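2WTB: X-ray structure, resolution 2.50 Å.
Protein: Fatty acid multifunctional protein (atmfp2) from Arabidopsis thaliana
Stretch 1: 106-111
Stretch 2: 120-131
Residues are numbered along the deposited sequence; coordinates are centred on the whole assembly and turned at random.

Stretch 1 106-111: VAAIDG
Stretch 2 120-131: LAMACHARISAP

Strand Val106–Ile109 lies parallel to the strand ending at Ser129, their axes 4.6 Å apart at 17°; Ala107, Ala108 and Ile109 pair in register with Arg127, Ile128 and Ser129 (CA–CA 5.0, 5.0 and 4.4 Å). Stretch 2 opens in helix (phi/psi near -65/-35), where Leu120 (chi1 t, chi2 p) stays clear of stretch 1. Ala121 points toward the strand, and its CB packs against Ala107 CB (4.0 Å) and Ile109 CD1 (3.8 Å; Ile109 chi1 m, chi2 t). Cys124 (-66/165, chi1 m) has left helical geometry and sets SG 3.9 Å from Ala107 CB, adding a second apolar contact to that methyl. At Ala126 (-159/162) the backbone is extended: its O accepts from Ala107 N (3.1 Å), and its CB lies 4.3 Å from Val106 CG2 (Val106 chi1 t). Arg127 (chi1 m) folds back onto the helix end, NE donating to Ala121 O (2.8 Å) and NH2 to Met122 O (2.9 Å). Ile128 (m, m), on the opposite face, brings CG1 within 4.0 Å of Val106 CG1; its N donates to Ala107 O (2.9 Å) and its O accepts from Ile109 N (2.6 Å), both nearly linear. Ser129 (chi1 t) places CA 3.2 Å from Ile109 O, a CA-H...O contact. Ala130 N extends the ladder to Ile109 O (2.9 Å, 141°), while its CB sits 3.3 Å from Asp110 OD1.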

# COMPACT_ATOMS: atom_id res chain seq x y z
N VAL A 106 -30.49 14.57 -10.15
CA VAL A 106 -29.28 14.70 -10.94
C VAL A 106 -28.09 14.92 -10.03
O VAL A 106 -28.12 15.79 -9.15
CB VAL A 106 -29.37 15.86 -11.94
CG1 VAL A 106 -28.06 16.00 -12.71
CG2 VAL A 106 -30.53 15.65 -12.90
N ALA A 107 -27.04 14.14 -10.23
CA ALA A 107 -25.83 14.28 -9.42
C ALA A 107 -24.86 15.27 -10.07
O ALA A 107 -24.60 15.21 -11.27
CB ALA A 107 -25.16 12.92 -9.23
N ALA A 108 -24.35 16.19 -9.26
CA ALA A 108 -23.35 17.15 -9.71
C ALA A 108 -22.01 16.79 -9.10
O ALA A 108 -21.76 17.05 -7.92
CB ALA A 108 -23.76 18.56 -9.31
N ILE A 109 -21.15 16.18 -9.91
CA ILE A 109 -19.90 15.62 -9.40
C ILE A 109 -18.68 16.51 -9.64
O ILE A 109 -18.44 16.98 -10.76
CB ILE A 109 -19.62 14.23 -10.00
CG1 ILE A 109 -20.73 13.25 -9.62
CG2 ILE A 109 -18.26 13.71 -9.53
CD1 ILE A 109 -20.58 11.88 -10.26
N ASP A 110 -17.91 16.73 -8.58
CA ASP A 110 -16.64 17.43 -8.66
C ASP A 110 -15.61 16.65 -7.85
O ASP A 110 -15.97 15.94 -6.90
CB ASP A 110 -16.79 18.84 -8.10
CG ASP A 110 -15.59 19.72 -8.42
OD1 ASP A 110 -14.72 19.29 -9.20
OD2 ASP A 110 -15.54 20.85 -7.89
N GLY A 111 -14.35 16.77 -8.22
CA GLY A 111 -13.27 16.15 -7.47
C GLY A 111 -13.26 14.64 -7.55
O GLY A 111 -12.48 14.06 -8.31
N LEU A 120 -24.14 6.24 -4.99
CA LEU A 120 -25.20 7.22 -4.81
C LEU A 120 -25.46 8.00 -6.10
O LEU A 120 -26.60 8.29 -6.45
CB LEU A 120 -24.84 8.19 -3.68
CG LEU A 120 -25.81 9.34 -3.41
CD1 LEU A 120 -27.22 8.82 -3.17
CD2 LEU A 120 -25.33 10.16 -2.22
N ALA A 121 -24.38 8.33 -6.81
CA ALA A 121 -24.50 9.06 -8.07
C ALA A 121 -25.14 8.20 -9.17
O ALA A 121 -25.94 8.69 -9.96
CB ALA A 121 -23.13 9.59 -8.51
N MET A 122 -24.79 6.92 -9.20
CA MET A 122 -25.38 6.00 -10.18
C MET A 122 -26.88 5.81 -9.93
O MET A 122 -27.62 5.48 -10.85
CB MET A 122 -24.67 4.64 -10.14
CG MET A 122 -23.31 4.63 -10.82
SD MET A 122 -22.40 3.11 -10.48
CE MET A 122 -20.88 3.43 -11.35
N ALA A 123 -27.30 6.03 -8.69
CA ALA A 123 -28.71 5.94 -8.33
C ALA A 123 -29.50 7.09 -8.93
O ALA A 123 -30.68 6.95 -9.23
CB ALA A 123 -28.87 5.93 -6.82
N CYS A 124 -28.83 8.23 -9.08
CA CYS A 124 -29.46 9.40 -9.70
C CYS A 124 -29.76 9.12 -11.16
O CYS A 124 -29.24 8.17 -11.74
CB CYS A 124 -28.55 10.63 -9.58
SG CYS A 124 -28.35 11.20 -7.89
N HIS A 125 -30.59 9.96 -11.76
CA HIS A 125 -31.09 9.71 -13.11
C HIS A 125 -30.21 10.27 -14.22
O HIS A 125 -30.39 9.94 -15.40
CB HIS A 125 -32.53 10.21 -13.22
CG HIS A 125 -33.45 9.59 -12.22
ND1 HIS A 125 -33.92 10.27 -11.12
CD2 HIS A 125 -33.95 8.33 -12.13
CE1 HIS A 125 -34.70 9.46 -10.41
NE2 HIS A 125 -34.73 8.29 -11.00
N ALA A 126 -29.24 11.10 -13.84
CA ALA A 126 -28.25 11.63 -14.77
C ALA A 126 -27.03 12.09 -14.00
O ALA A 126 -27.11 12.31 -12.79
CB ALA A 126 -28.84 12.77 -15.58
N ARG A 127 -25.90 12.25 -14.68
CA ARG A 127 -24.67 12.64 -14.00
C ARG A 127 -23.88 13.74 -14.71
O ARG A 127 -23.47 13.58 -15.86
CB ARG A 127 -23.78 11.42 -13.77
CG ARG A 127 -24.31 10.49 -12.69
CD ARG A 127 -24.13 9.04 -13.06
NE ARG A 127 -25.33 8.29 -12.71
CZ ARG A 127 -26.27 7.93 -13.57
NH1 ARG A 127 -26.14 8.23 -14.86
NH2 ARG A 127 -27.33 7.26 -13.16
N ILE A 128 -23.66 14.84 -14.01
CA ILE A 128 -22.81 15.91 -14.49
C ILE A 128 -21.51 15.90 -13.69
O ILE A 128 -21.54 15.76 -12.47
CB ILE A 128 -23.48 17.29 -14.34
CG1 ILE A 128 -24.90 17.25 -14.90
CG2 ILE A 128 -22.65 18.36 -15.03
CD1 ILE A 128 -24.99 16.65 -16.28
N SER A 129 -20.38 16.04 -14.37
CA SER A 129 -19.09 15.95 -13.70
C SER A 129 -18.09 16.99 -14.18
O SER A 129 -18.16 17.46 -15.32
CB SER A 129 -18.50 14.55 -13.88
OG SER A 129 -17.32 14.39 -13.11
N ALA A 130 -17.17 17.36 -13.30
CA ALA A 130 -16.09 18.27 -13.64
C ALA A 130 -14.97 17.48 -14.31
O ALA A 130 -14.80 16.29 -14.06
CB ALA A 130 -15.57 18.96 -12.39
N PRO A 131 -14.19 18.16 -15.17
CA PRO A 131 -13.19 17.56 -16.06
C PRO A 131 -12.45 16.33 -15.53
O PRO A 131 -12.70 15.23 -16.02
CB PRO A 131 -12.22 18.72 -16.30
CG PRO A 131 -13.13 19.91 -16.31
CD PRO A 131 -14.26 19.62 -15.34